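Side-chain contacts in DMATS type aromatic prenyltransferase (Micromonospora olivasterospora, PDB 6ZRY), which probably transfers a dimethylallyl group to the indole of tryptophan at carbon 6, as an aromatic prenyltransferase with the ABBA-barrel fold: residues T110-S115 with F264-D269; D118-D123 with T196-D201; G183-E188 with V221-R226; Q288-R293 with G325-V330; T316-R321 with S346-R351. All blocks are in the same frame, centred on the assembly; numbering follows the deposited sequence.

Interaction 1: residues T110-S115 with F264-D269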
# COMPACT_ATOMS: atom_id res chain seq x y z
N THR A 110 1.51 6.95 20.69
CA THR A 110 2.37 6.93 19.48
C THR A 110 3.85 6.89 19.87
O THR A 110 4.68 7.31 19.05
CB THR A 110 2.08 8.15 18.61
OG1 THR A 110 2.44 9.29 19.40
CG2 THR A 110 0.63 8.22 18.17
N SER A 111 4.15 6.38 21.05
CA SER A 111 5.51 6.39 21.64
C SER A 111 6.47 5.59 20.74
O SER A 111 7.59 6.04 20.57
CB SER A 111 5.51 5.85 23.05
OG SER A 111 5.38 4.45 23.01
N ARG A 112 6.05 4.45 20.20
CA ARG A 112 6.94 3.61 19.33
C ARG A 112 7.29 4.39 18.07
O ARG A 112 8.48 4.53 17.78
CB ARG A 112 6.29 2.27 18.98
CG ARG A 112 6.16 1.31 20.15
CD ARG A 112 6.51 -0.12 19.77
NE ARG A 112 6.42 -1.05 20.89
CZ ARG A 112 5.28 -1.50 21.38
NH1 ARG A 112 5.29 -2.35 22.40
NH2 ARG A 112 4.13 -1.11 20.87
N LEU A 113 6.29 4.94 17.37
CA LEU A 113 6.48 5.80 16.18
C LEU A 113 7.35 7.01 16.56
O LEU A 113 8.34 7.30 15.85
CB LEU A 113 5.11 6.22 15.61
CG LEU A 113 5.14 7.21 14.45
CD1 LEU A 113 5.84 6.60 13.23
CD2 LEU A 113 3.74 7.69 14.07
N ASP A 114 7.04 7.68 17.68
CA ASP A 114 7.80 8.87 18.15
C ASP A 114 9.27 8.51 18.37
O ASP A 114 10.15 9.36 18.03
CB ASP A 114 7.16 9.47 19.41
CG ASP A 114 5.80 10.10 19.14
OD1 ASP A 114 4.96 10.07 20.05
OD2 ASP A 114 5.59 10.57 18.02
N SER A 115 9.54 7.30 18.86
CA SER A 115 10.90 6.87 19.26
C SER A 115 11.83 6.79 18.04
O SER A 115 13.06 6.81 18.26
CB SER A 115 10.86 5.58 20.05
OG SER A 115 10.81 4.44 19.18
N PHE A 264 7.92 -8.01 10.73
CA PHE A 264 8.91 -8.17 11.82
C PHE A 264 8.18 -8.02 13.14
O PHE A 264 7.43 -7.01 13.34
CB PHE A 264 10.03 -7.15 11.73
CG PHE A 264 10.77 -7.14 10.42
CD1 PHE A 264 11.11 -8.33 9.78
CD2 PHE A 264 11.14 -5.95 9.81
CE1 PHE A 264 11.82 -8.33 8.59
CE2 PHE A 264 11.84 -5.95 8.61
CZ PHE A 264 12.17 -7.14 8.00
N THR A 265 8.39 -8.96 14.03
CA THR A 265 7.74 -8.98 15.36
C THR A 265 8.79 -9.25 16.45
O THR A 265 9.84 -9.86 16.13
CB THR A 265 6.58 -9.97 15.34
OG1 THR A 265 5.83 -9.69 16.51
CG2 THR A 265 7.03 -11.42 15.27
N GLU A 266 8.49 -8.79 17.67
CA GLU A 266 9.36 -8.95 18.86
C GLU A 266 9.63 -10.43 19.14
O GLU A 266 8.68 -11.24 19.08
CB GLU A 266 8.67 -8.38 20.08
CG GLU A 266 8.77 -6.90 20.19
CD GLU A 266 8.35 -6.40 21.56
OE1 GLU A 266 7.65 -5.41 21.63
OE2 GLU A 266 8.74 -7.06 22.56
N GLY A 267 10.87 -10.75 19.45
CA GLY A 267 11.28 -12.08 19.94
C GLY A 267 11.45 -13.11 18.83
O GLY A 267 11.81 -14.24 19.16
N ALA A 268 11.21 -12.75 17.56
CA ALA A 268 11.36 -13.67 16.40
C ALA A 268 12.67 -13.33 15.68
O ALA A 268 13.06 -12.13 15.70
CB ALA A 268 10.18 -13.56 15.47
N ASP A 269 13.34 -14.32 15.06
CA ASP A 269 14.57 -14.05 14.26
C ASP A 269 14.29 -14.26 12.77
O ASP A 269 15.20 -14.04 11.98
CB ASP A 269 15.76 -14.84 14.79
CG ASP A 269 15.79 -16.32 14.42
OD1 ASP A 269 14.75 -16.82 13.90
OD2 ASP A 269 16.90 -16.99 14.66
O HOH W 1 7.66 -3.53 23.17
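Arg112 and Glu266 face each other on the surface of the ABBA barrel, where the short helix 111-114 comes near the type II beta turn that runs from Thr265 to Ala268 and follows strand 258-265. The two side chains run roughly perpendicular, and the guanidinium and carboxylate planes stand 63° apart. Glu266 OE1 also lies well out of the guanidinium plane, with no N-H aimed at it, and at 3.9 Å from Arg112 NH1 it forms a long salt bridge of charges alone. A water at the edge of the guanidinium, in its plane, closes the gap: it accepts from Arg112 NH1 at 2.8 Å, whereas its 2.4 Å separation from Glu266 OE1 is too short to be taken at face value. Each group has a firmer partner in the loop after strand 193-201, since Arg112 NH2 donates to Gly205 O and Glu266 OE1 accepts from Ala208 N. Asp269, just past the turn, is a calcium site in a structure of this protein, though no calcium is bound to this chain. Behind the arginine, the hydroxyl of Ser115 ties back into the helix, OG donating to Arg112 O at 2.7 Å.

Interaction 2: residues D118-D123 with T196-D201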
# COMPACT_ATOMS: atom_id res chain seq x y z
N ASP A 118 13.25 10.95 14.69
CA ASP A 118 14.52 11.68 14.44
C ASP A 118 15.36 10.96 13.40
O ASP A 118 16.17 11.65 12.75
CB ASP A 118 15.31 11.94 15.73
CG ASP A 118 15.94 10.72 16.37
OD1 ASP A 118 15.19 9.89 16.89
OD2 ASP A 118 17.18 10.63 16.37
N LEU A 119 15.21 9.63 13.25
CA LEU A 119 15.99 8.87 12.25
C LEU A 119 15.51 9.22 10.85
O LEU A 119 16.34 9.25 9.95
CB LEU A 119 15.88 7.36 12.51
CG LEU A 119 16.40 6.88 13.85
CD1 LEU A 119 16.14 5.40 14.02
CD2 LEU A 119 17.88 7.19 14.01
N PHE A 120 14.21 9.50 10.68
CA PHE A 120 13.61 9.87 9.37
C PHE A 120 13.62 11.38 9.18
O PHE A 120 13.53 11.79 8.06
CB PHE A 120 12.20 9.28 9.22
CG PHE A 120 12.17 7.76 9.21
CD1 PHE A 120 12.22 7.04 10.40
CD2 PHE A 120 12.05 7.06 8.01
CE1 PHE A 120 12.18 5.66 10.40
CE2 PHE A 120 12.02 5.66 8.01
CZ PHE A 120 12.08 4.96 9.20
N ALA A 121 13.72 12.18 10.25
CA ALA A 121 13.52 13.64 10.18
C ALA A 121 14.66 14.25 9.37
O ALA A 121 15.83 13.94 9.63
CB ALA A 121 13.43 14.25 11.56
N THR A 122 14.31 15.10 8.41
CA THR A 122 15.26 15.81 7.53
C THR A 122 14.54 16.98 6.90
O THR A 122 13.33 16.85 6.58
CB THR A 122 15.88 14.88 6.49
OG1 THR A 122 16.77 15.66 5.68
CG2 THR A 122 14.85 14.19 5.61
N ASP A 123 15.25 18.10 6.77
CA ASP A 123 14.74 19.35 6.17
C ASP A 123 14.66 19.20 4.66
O ASP A 123 13.88 19.93 4.06
CB ASP A 123 15.61 20.55 6.54
CG ASP A 123 15.12 21.23 7.79
OD1 ASP A 123 13.95 20.95 8.18
OD2 ASP A 123 15.89 22.04 8.35
N THR A 196 11.38 0.31 0.32
CA THR A 196 10.36 1.20 -0.27
C THR A 196 9.46 1.77 0.82
O THR A 196 9.14 2.95 0.74
CB THR A 196 9.56 0.47 -1.35
OG1 THR A 196 10.51 0.04 -2.33
CG2 THR A 196 8.51 1.37 -1.97
N PHE A 197 8.99 0.95 1.75
CA PHE A 197 8.13 1.43 2.86
C PHE A 197 8.58 0.82 4.17
O PHE A 197 8.87 -0.37 4.22
CB PHE A 197 6.65 1.05 2.70
CG PHE A 197 5.97 1.56 1.45
CD1 PHE A 197 5.86 2.92 1.21
CD2 PHE A 197 5.39 0.68 0.55
CE1 PHE A 197 5.18 3.39 0.09
CE2 PHE A 197 4.73 1.14 -0.57
CZ PHE A 197 4.63 2.50 -0.81
N PHE A 198 8.55 1.63 5.22
CA PHE A 198 8.68 1.22 6.62
C PHE A 198 7.35 1.54 7.28
O PHE A 198 7.10 2.73 7.48
CB PHE A 198 9.87 1.95 7.23
CG PHE A 198 10.20 1.57 8.65
CD1 PHE A 198 9.47 2.08 9.72
CD2 PHE A 198 11.30 0.77 8.92
CE1 PHE A 198 9.80 1.74 11.03
CE2 PHE A 198 11.61 0.42 10.23
CZ PHE A 198 10.87 0.91 11.28
N ALA A 199 6.52 0.54 7.52
CA ALA A 199 5.10 0.71 7.90
C ALA A 199 4.91 0.25 9.34
O ALA A 199 5.38 -0.81 9.67
CB ALA A 199 4.21 -0.02 6.95
N VAL A 200 4.30 1.10 10.17
CA VAL A 200 3.95 0.77 11.58
C VAL A 200 2.52 1.21 11.87
O VAL A 200 2.01 2.15 11.19
CB VAL A 200 4.94 1.44 12.55
CG1 VAL A 200 6.37 0.93 12.35
CG2 VAL A 200 4.88 2.95 12.43
N ASP A 201 1.89 0.58 12.85
CA ASP A 201 0.60 1.09 13.38
C ASP A 201 0.88 2.46 14.00
O ASP A 201 1.99 2.65 14.61
CB ASP A 201 -0.01 0.13 14.42
CG ASP A 201 -0.31 -1.27 13.91
OD1 ASP A 201 -0.61 -1.42 12.73
OD2 ASP A 201 -0.25 -2.19 14.71
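Phe198 swings its ring away from the strand with CG opposite the backbone N (chi1 -176°), while Phe120 keeps CG opposite its own carbonyl carbon (chi1 -64°) and sends its ring from helix 117-120 to meet it. The two side chains meet nearly at right angles. Contact is made by one end of the helical phenylalanine: Phe120 CZ comes down over a face of the Phe198 ring, 3.8 Å above its plane and displaced toward the rim. There Phe120 CZ lies 3.9 Å from Phe198 CG, with Phe198 CD1 as near. With the ring centroids 5.4 Å apart and the planes at 55°, the pair is an oblique aromatic contact. Helix 159-170 adds apolar cover, Leu162 touching Phe120 and Leu167 touching Phe198, while Leu149 of the adjoining strand also meets Phe120. One residue earlier, Phe197 lines the tryptophan pocket, its ring edge-to-face with those of Tyr213 and Tyr148. Thr196 CG2 sits 4.0 Å above the centre of the Phe197 ring. A classic beta bulge sets Thr196 and Phe197 together opposite Tyr213 of strand 209-220. Helices surround the outer face of the curled sheet, and inward residues, here Phe197, line the substrate pocket, as in the ABBA barrel.

Interaction 3: residues G183-E188 with V221-R226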
# COMPACT_ATOMS: atom_id res chain seq x y z
N GLY A 183 18.37 -12.70 2.56
CA GLY A 183 17.10 -12.47 1.83
C GLY A 183 17.20 -11.46 0.69
O GLY A 183 16.17 -11.22 0.06
N VAL A 184 18.38 -10.88 0.41
CA VAL A 184 18.53 -9.82 -0.64
C VAL A 184 19.41 -10.34 -1.80
O VAL A 184 20.45 -10.92 -1.51
CB VAL A 184 19.07 -8.52 -0.01
CG1 VAL A 184 19.49 -7.49 -1.05
CG2 VAL A 184 18.03 -7.92 0.94
N ARG A 185 18.98 -10.14 -3.07
CA ARG A 185 19.70 -10.67 -4.27
C ARG A 185 21.18 -10.31 -4.15
O ARG A 185 21.51 -9.19 -3.77
CB ARG A 185 19.12 -10.11 -5.58
CG ARG A 185 17.85 -10.80 -6.06
CD ARG A 185 17.35 -10.25 -7.38
NE ARG A 185 16.76 -8.92 -7.27
CZ ARG A 185 16.26 -8.21 -8.28
NH1 ARG A 185 16.26 -8.70 -9.51
NH2 ARG A 185 15.75 -7.01 -8.06
N PRO A 186 22.12 -11.24 -4.44
CA PRO A 186 23.55 -10.93 -4.32
C PRO A 186 23.93 -9.58 -4.96
O PRO A 186 23.74 -9.43 -6.15
CB PRO A 186 24.22 -12.11 -5.05
CG PRO A 186 23.23 -13.27 -4.92
CD PRO A 186 21.86 -12.61 -4.89
N GLY A 187 24.41 -8.63 -4.15
CA GLY A 187 24.96 -7.31 -4.56
C GLY A 187 23.89 -6.30 -4.99
O GLY A 187 24.21 -5.43 -5.84
N GLU A 188 22.67 -6.38 -4.44
CA GLU A 188 21.51 -5.62 -5.00
C GLU A 188 20.83 -4.71 -3.98
O GLU A 188 19.85 -4.05 -4.38
CB GLU A 188 20.50 -6.59 -5.61
CG GLU A 188 21.01 -7.26 -6.87
CD GLU A 188 21.46 -6.31 -7.97
OE1 GLU A 188 20.85 -5.21 -8.12
OE2 GLU A 188 22.40 -6.66 -8.68
N VAL A 221 10.87 -14.33 -10.74
CA VAL A 221 10.02 -14.91 -9.65
C VAL A 221 10.90 -15.86 -8.80
O VAL A 221 10.68 -15.93 -7.62
CB VAL A 221 8.75 -15.58 -10.21
CG1 VAL A 221 9.04 -16.72 -11.15
CG2 VAL A 221 7.84 -16.07 -9.11
N TRP A 222 11.83 -16.58 -9.42
CA TRP A 222 12.82 -17.44 -8.70
C TRP A 222 13.51 -16.64 -7.59
O TRP A 222 13.61 -17.13 -6.45
CB TRP A 222 13.83 -17.95 -9.70
CG TRP A 222 14.96 -18.76 -9.13
CD1 TRP A 222 16.22 -18.31 -8.86
CD2 TRP A 222 14.97 -20.17 -8.83
NE1 TRP A 222 17.01 -19.33 -8.42
CE2 TRP A 222 16.27 -20.48 -8.37
CE3 TRP A 222 14.01 -21.20 -8.85
CZ2 TRP A 222 16.63 -21.77 -7.96
CZ3 TRP A 222 14.38 -22.48 -8.47
CH2 TRP A 222 15.68 -22.76 -8.02
N ASP A 223 13.96 -15.44 -7.91
CA ASP A 223 14.72 -14.59 -6.96
C ASP A 223 13.79 -13.97 -5.91
O ASP A 223 14.18 -13.90 -4.78
CB ASP A 223 15.51 -13.52 -7.70
CG ASP A 223 16.65 -14.07 -8.54
OD1 ASP A 223 17.39 -14.95 -8.04
OD2 ASP A 223 16.82 -13.59 -9.71
N VAL A 224 12.58 -13.53 -6.30
CA VAL A 224 11.63 -12.94 -5.36
C VAL A 224 11.17 -14.01 -4.35
O VAL A 224 11.02 -13.69 -3.17
CB VAL A 224 10.47 -12.28 -6.10
CG1 VAL A 224 9.41 -11.79 -5.16
CG2 VAL A 224 10.96 -11.15 -6.99
N THR A 225 10.95 -15.24 -4.79
CA THR A 225 10.53 -16.35 -3.87
C THR A 225 11.71 -16.78 -3.02
O THR A 225 11.48 -17.25 -1.92
CB THR A 225 9.86 -17.51 -4.61
OG1 THR A 225 10.68 -17.99 -5.67
CG2 THR A 225 8.51 -17.11 -5.16
N ARG A 226 12.93 -16.64 -3.50
CA ARG A 226 14.13 -16.93 -2.65
C ARG A 226 14.19 -15.88 -1.52
O ARG A 226 14.42 -16.26 -0.37
CB ARG A 226 15.42 -16.94 -3.47
CG ARG A 226 16.67 -17.14 -2.62
CD ARG A 226 16.63 -18.29 -1.62
NE ARG A 226 17.83 -18.25 -0.82
CZ ARG A 226 18.05 -17.41 0.17
NH1 ARG A 226 17.09 -16.57 0.55
NH2 ARG A 226 19.23 -17.39 0.78
O HOH W 2 16.04 -11.40 -10.58
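Asp223 OD2 and Arg185 NH1 are joined by a water that donates to the carboxylate oxygen, 2.5 Å from Asp223 OD2, and accepts from the guanidinium, 2.9 Å from Arg185 NH1. The charged atoms themselves stay apart, 4.9 Å between Arg185 NH1 and Asp223 OD2, and the two planes are turned 39° against each other. Direct contact is left to the aliphatic parts: Arg185 CD lies 3.8 Å from Asp223 CB, and Arg185 CG is nearly as close to that atom. The arginine passes crosswise over the aspartate, and its bend at chi3 (-73°) carries the guanidinium past the carboxylate to other partners. Its NH2 bonds His217 O and makes a salt bridge with Asp193. Asp223 belongs to the first turn of helix 221-228, where the helix dipole would probably favour its negative charge. Farther along, Arg226 brings NH1 to 4.3 Å from Gly183 CA, and that nitrogen donates to His182 O. Beyond Arg185 the chain reverses in a type II turn ending at Glu188, with Gly187 at positive phi. The loop that leaves helix 174-182 thus lies alongside the start of helix 221-228, and the arginine stem between them also touches His216 and Ala219 of strand 209-220, near the rim of the barrel.

Interaction 4: residues Q288-R293 with G325-V330. With TRP (tryptophan), chain C.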
# COMPACT_ATOMS: atom_id res chain seq x y z
N GLN A 288 -10.64 -5.66 -17.80
CA GLN A 288 -11.45 -6.90 -17.93
C GLN A 288 -10.51 -8.08 -17.74
O GLN A 288 -10.82 -8.97 -16.92
CB GLN A 288 -12.16 -7.01 -19.27
CG GLN A 288 -13.09 -8.22 -19.34
CD GLN A 288 -14.23 -8.15 -18.37
OE1 GLN A 288 -15.10 -7.28 -18.46
NE2 GLN A 288 -14.22 -9.03 -17.39
N GLU A 289 -9.38 -8.06 -18.42
CA GLU A 289 -8.39 -9.15 -18.24
C GLU A 289 -7.89 -9.18 -16.79
O GLU A 289 -7.79 -10.30 -16.20
CB GLU A 289 -7.22 -9.02 -19.20
CG GLU A 289 -6.34 -10.26 -19.13
CD GLU A 289 -5.15 -10.31 -20.04
OE1 GLU A 289 -4.67 -9.25 -20.42
OE2 GLU A 289 -4.72 -11.45 -20.39
N ALA A 290 -7.59 -8.02 -16.20
CA ALA A 290 -7.11 -8.01 -14.81
C ALA A 290 -8.22 -8.57 -13.92
O ALA A 290 -7.92 -9.34 -13.03
CB ALA A 290 -6.70 -6.59 -14.33
N ARG A 291 -9.46 -8.17 -14.14
CA ARG A 291 -10.58 -8.62 -13.25
C ARG A 291 -10.68 -10.15 -13.36
O ARG A 291 -10.88 -10.79 -12.34
CB ARG A 291 -11.90 -7.92 -13.60
CG ARG A 291 -13.09 -8.49 -12.83
CD ARG A 291 -13.74 -9.66 -13.57
NE ARG A 291 -14.72 -10.36 -12.76
CZ ARG A 291 -15.14 -11.61 -12.96
NH1 ARG A 291 -14.63 -12.34 -13.94
NH2 ARG A 291 -16.04 -12.14 -12.16
N ASP A 292 -10.55 -10.67 -14.57
CA ASP A 292 -10.66 -12.13 -14.84
C ASP A 292 -9.56 -12.89 -14.10
O ASP A 292 -9.87 -13.95 -13.56
CB ASP A 292 -10.72 -12.40 -16.34
CG ASP A 292 -12.03 -11.91 -16.97
OD1 ASP A 292 -13.02 -11.64 -16.20
OD2 ASP A 292 -12.07 -11.81 -18.19
N ARG A 293 -8.34 -12.36 -14.06
CA ARG A 293 -7.22 -13.03 -13.36
C ARG A 293 -7.46 -13.00 -11.87
O ARG A 293 -7.24 -14.00 -11.21
CB ARG A 293 -5.89 -12.36 -13.69
CG ARG A 293 -5.52 -12.47 -15.15
CD ARG A 293 -4.10 -12.09 -15.37
NE ARG A 293 -3.73 -12.09 -16.77
CZ ARG A 293 -2.63 -11.53 -17.27
NH1 ARG A 293 -1.77 -10.88 -16.48
NH2 ARG A 293 -2.43 -11.53 -18.56
N GLY A 325 -5.39 -0.32 -15.38
CA GLY A 325 -4.88 0.36 -14.17
C GLY A 325 -5.96 0.64 -13.12
O GLY A 325 -5.60 1.14 -12.05
N LEU A 326 -7.24 0.36 -13.39
CA LEU A 326 -8.25 0.38 -12.31
C LEU A 326 -7.81 -0.62 -11.26
O LEU A 326 -7.68 -0.25 -10.08
CB LEU A 326 -9.66 0.02 -12.82
CG LEU A 326 -10.67 -0.23 -11.71
CD1 LEU A 326 -10.93 1.01 -10.89
CD2 LEU A 326 -11.95 -0.79 -12.26
N ILE A 327 -7.54 -1.86 -11.68
CA ILE A 327 -6.95 -2.88 -10.79
C ILE A 327 -5.43 -2.66 -10.83
O ILE A 327 -4.79 -3.11 -11.77
CB ILE A 327 -7.38 -4.30 -11.17
CG1 ILE A 327 -8.91 -4.40 -11.26
CG2 ILE A 327 -6.80 -5.31 -10.19
CD1 ILE A 327 -9.42 -5.74 -11.72
N ALA A 328 -4.91 -1.92 -9.87
CA ALA A 328 -3.53 -1.42 -9.89
C ALA A 328 -2.55 -2.52 -9.47
O ALA A 328 -1.44 -2.62 -10.04
CB ALA A 328 -3.43 -0.22 -8.97
N HIS A 329 -2.94 -3.27 -8.47
CA HIS A 329 -2.15 -4.35 -7.84
C HIS A 329 -3.09 -5.46 -7.38
O HIS A 329 -4.29 -5.21 -7.14
CB HIS A 329 -1.37 -3.87 -6.62
CG HIS A 329 -0.54 -2.66 -6.83
ND1 HIS A 329 0.80 -2.75 -7.10
CD2 HIS A 329 -0.83 -1.34 -6.75
CE1 HIS A 329 1.31 -1.51 -7.19
NE2 HIS A 329 0.33 -0.64 -6.99
N VAL A 330 -2.54 -6.65 -7.23
CA VAL A 330 -3.20 -7.72 -6.46
C VAL A 330 -2.14 -8.39 -5.61
O VAL A 330 -0.98 -8.51 -6.09
CB VAL A 330 -3.94 -8.73 -7.37
CG1 VAL A 330 -2.98 -9.45 -8.28
CG2 VAL A 330 -4.76 -9.72 -6.54
N TRP C . 1.54 3.78 -7.01
CA TRP C . 2.84 3.37 -6.37
C TRP C . 3.39 2.12 -7.08
O TRP C . 4.56 1.76 -6.86
CB TRP C . 2.67 3.13 -4.86
CG TRP C . 1.74 2.03 -4.49
CD1 TRP C . 0.37 2.10 -4.39
CD2 TRP C . 2.10 0.67 -4.15
NE1 TRP C . -0.14 0.88 -4.02
CE2 TRP C . 0.89 -0.01 -3.86
CE3 TRP C . 3.31 -0.02 -4.06
CZ2 TRP C . 0.87 -1.36 -3.49
CZ3 TRP C . 3.29 -1.35 -3.70
CH2 TRP C . 2.09 -2.01 -3.41
OXT TRP C . 2.67 1.47 -7.87
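Ile327, at the start of strand 327-333, packs against helix 287-300. Its CB lies 4.0 Å from Ala290 CB. From there CG1 runs opposite the carbonyl carbon (chi1 -53°) and the chain continues extended, so that CD1 ends against the helix backbone. The methyl packs tightly: Ile327 CD1 is 3.4 Å from Arg291 N, 3.9 Å from Ala290 CB and 3.8 Å from Arg291 CB. Val343 and Leu345 of the adjacent strand also touch this side chain. Past its CB, Arg291 turns away, NE bridging to Asp309 of helix 305-315 and NH1 donating to Asp292 OD1 at 2.9 Å. Gln288 NE2 reaches the same oxygen from the opposite face of the carboxylate, so Asp292 OD1 is gripped from two sides. Two residues along the strand, His329 lays one ring face against the bound tryptophan, whose CZ2 stands 3.5 Å above the centre of the imidazole; the ligand's OXT lies in the ring plane, 3.3 Å from His329 NE2. The ligand's hydrogen bonds include those to Glu62, Arg281 and Gly53. Strand 327-333 thus serves two layers, Ile327 meeting the surrounding helices and His329 the tryptophan pocket inside the barrel.

Interaction 5: residues T316-R321 with S346-R351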
# COMPACT_ATOMS: atom_id res chain seq x y z
N THR A 316 -16.05 2.49 -10.22
CA THR A 316 -16.33 3.10 -11.52
C THR A 316 -17.32 2.24 -12.29
O THR A 316 -17.22 0.99 -12.28
CB THR A 316 -15.05 3.30 -12.32
OG1 THR A 316 -15.40 3.89 -13.57
CG2 THR A 316 -14.28 2.01 -12.58
N PRO A 317 -18.26 2.87 -13.01
CA PRO A 317 -19.17 2.13 -13.89
C PRO A 317 -18.62 1.94 -15.30
O PRO A 317 -19.32 1.39 -16.13
CB PRO A 317 -20.37 3.10 -13.89
CG PRO A 317 -19.75 4.43 -13.93
CD PRO A 317 -18.53 4.32 -13.02
N ARG A 318 -17.40 2.39 -15.58
CA ARG A 318 -16.86 2.35 -16.96
C ARG A 318 -16.70 0.89 -17.40
O ARG A 318 -16.57 -0.00 -16.57
CB ARG A 318 -15.52 3.05 -17.07
CG ARG A 318 -14.35 2.31 -16.44
CD ARG A 318 -13.11 2.89 -17.08
NE ARG A 318 -11.86 2.58 -16.43
CZ ARG A 318 -11.15 1.48 -16.67
NH1 ARG A 318 -11.62 0.54 -17.48
NH2 ARG A 318 -9.97 1.32 -16.08
N PRO A 319 -16.77 0.61 -18.72
CA PRO A 319 -16.48 -0.73 -19.22
C PRO A 319 -15.04 -1.09 -18.83
O PRO A 319 -14.20 -0.24 -18.98
CB PRO A 319 -16.62 -0.58 -20.74
CG PRO A 319 -17.59 0.57 -20.90
CD PRO A 319 -17.18 1.54 -19.79
N LEU A 320 -14.81 -2.28 -18.33
CA LEU A 320 -13.46 -2.67 -17.87
C LEU A 320 -12.52 -2.75 -19.07
O LEU A 320 -11.33 -2.39 -18.91
CB LEU A 320 -13.54 -3.98 -17.11
CG LEU A 320 -14.33 -3.91 -15.82
CD1 LEU A 320 -14.23 -5.20 -15.08
CD2 LEU A 320 -13.84 -2.77 -14.94
N ARG A 321 -13.02 -3.14 -20.23
CA ARG A 321 -12.23 -3.20 -21.49
C ARG A 321 -11.69 -1.84 -21.91
O ARG A 321 -10.75 -1.82 -22.67
CB ARG A 321 -13.11 -3.74 -22.62
CG ARG A 321 -13.25 -5.25 -22.58
CD ARG A 321 -11.93 -5.96 -22.83
NE ARG A 321 -12.12 -7.39 -23.05
CZ ARG A 321 -11.15 -8.31 -22.95
NH1 ARG A 321 -9.91 -7.96 -22.66
NH2 ARG A 321 -11.44 -9.58 -23.17
N SER A 346 -7.92 1.84 -8.25
CA SER A 346 -7.54 3.23 -8.53
C SER A 346 -8.78 4.14 -8.57
O SER A 346 -9.78 3.78 -9.15
CB SER A 346 -6.79 3.33 -9.83
OG SER A 346 -5.64 2.49 -9.81
N ALA A 347 -8.66 5.33 -8.02
CA ALA A 347 -9.70 6.37 -8.08
C ALA A 347 -9.92 6.84 -9.53
O ALA A 347 -11.04 7.17 -9.86
CB ALA A 347 -9.30 7.52 -7.19
N GLU A 348 -8.87 6.89 -10.33
CA GLU A 348 -8.92 7.42 -11.71
C GLU A 348 -9.62 8.79 -11.70
O GLU A 348 -10.47 9.07 -12.60
CB GLU A 348 -9.65 6.46 -12.64
CG GLU A 348 -8.98 5.10 -12.79
CD GLU A 348 -9.63 4.16 -13.80
OE1 GLU A 348 -8.90 3.46 -14.47
OE2 GLU A 348 -10.90 4.08 -13.85
N ALA A 349 -9.27 9.65 -10.76
CA ALA A 349 -9.84 11.01 -10.66
C ALA A 349 -9.33 11.87 -11.84
O ALA A 349 -10.05 12.80 -12.22
CB ALA A 349 -9.53 11.63 -9.33
N TYR A 350 -8.16 11.58 -12.39
CA TYR A 350 -7.49 12.44 -13.41
C TYR A 350 -7.39 11.77 -14.76
O TYR A 350 -7.47 12.50 -15.74
CB TYR A 350 -6.11 12.86 -12.92
CG TYR A 350 -6.17 13.83 -11.78
CD1 TYR A 350 -6.73 15.08 -11.96
CD2 TYR A 350 -5.74 13.48 -10.51
CE1 TYR A 350 -6.83 15.98 -10.93
CE2 TYR A 350 -5.86 14.36 -9.45
CZ TYR A 350 -6.40 15.62 -9.66
OH TYR A 350 -6.49 16.50 -8.63
N ARG A 351 -7.14 10.46 -14.81
CA ARG A 351 -6.87 9.75 -16.07
C ARG A 351 -7.35 8.31 -15.96
O ARG A 351 -7.19 7.70 -14.85
CB ARG A 351 -5.37 9.85 -16.39
CG ARG A 351 -5.00 9.38 -17.78
CD ARG A 351 -3.61 9.84 -18.17
NE ARG A 351 -3.31 9.44 -19.55
CZ ARG A 351 -2.81 8.26 -19.94
NH1 ARG A 351 -2.50 7.32 -19.04
NH2 ARG A 351 -2.60 8.02 -21.23
O HOH W 3 -13.24 5.30 -14.41
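Glu348 adopts a left-handed helical backbone (phi 49°, psi 45°) facing Thr316 and Arg318, which lie in the loop that leaves helix 305-315. From there its side chain extends to the guanidinium of Arg318, which holds it side-on with two nitrogens. Arg318 NH2 donates to Glu348 OE1 at 2.9 Å, almost straight (173°) and on the syn lone pair, while Arg318 NE reaches Glu348 OE2 at 3.1 Å. The third nitrogen, NH1, bonds Pro319 O and Leu320 O, and NH2 also bridges to Asp287, so the guanidinium is fixed on several sides, which should restrict its rotation. A water links the carboxylate to the helix end, donating to Glu348 OE2 at 2.7 Å and pairing with Thr316 OG1. That hydroxyl oxygen also accepts from Arg318 N at 3.2 Å, which makes an ST turn. A bidentate arginine-glutamate salt bridge beside an ST turn thus joins two surface loops at the edge of the barrel.

Overall arrangement
Interactions 1 and 2 lie on one side of the chain's centre and interactions 4 and 5 on the other, with about 31 to 38 Å between the centres across the two pairs. Within each pair the contacts touch: Leu113 packs on Val200 between 1 and 2, and Gly325 and Leu326 probably hydrogen-bond Ser346 between 4 and 5. Interaction 3 stands apart, its centre about 24 to 35 Å from those of the others. Along the chain, interaction 1 encloses 2 and 3, which cross each other; 4 and 5 follow and also cross. Interactions 1, 2 and 4 all reach the single curled antiparallel sheet, from which Phe197 and His329 both contribute to the tryptophan pocket.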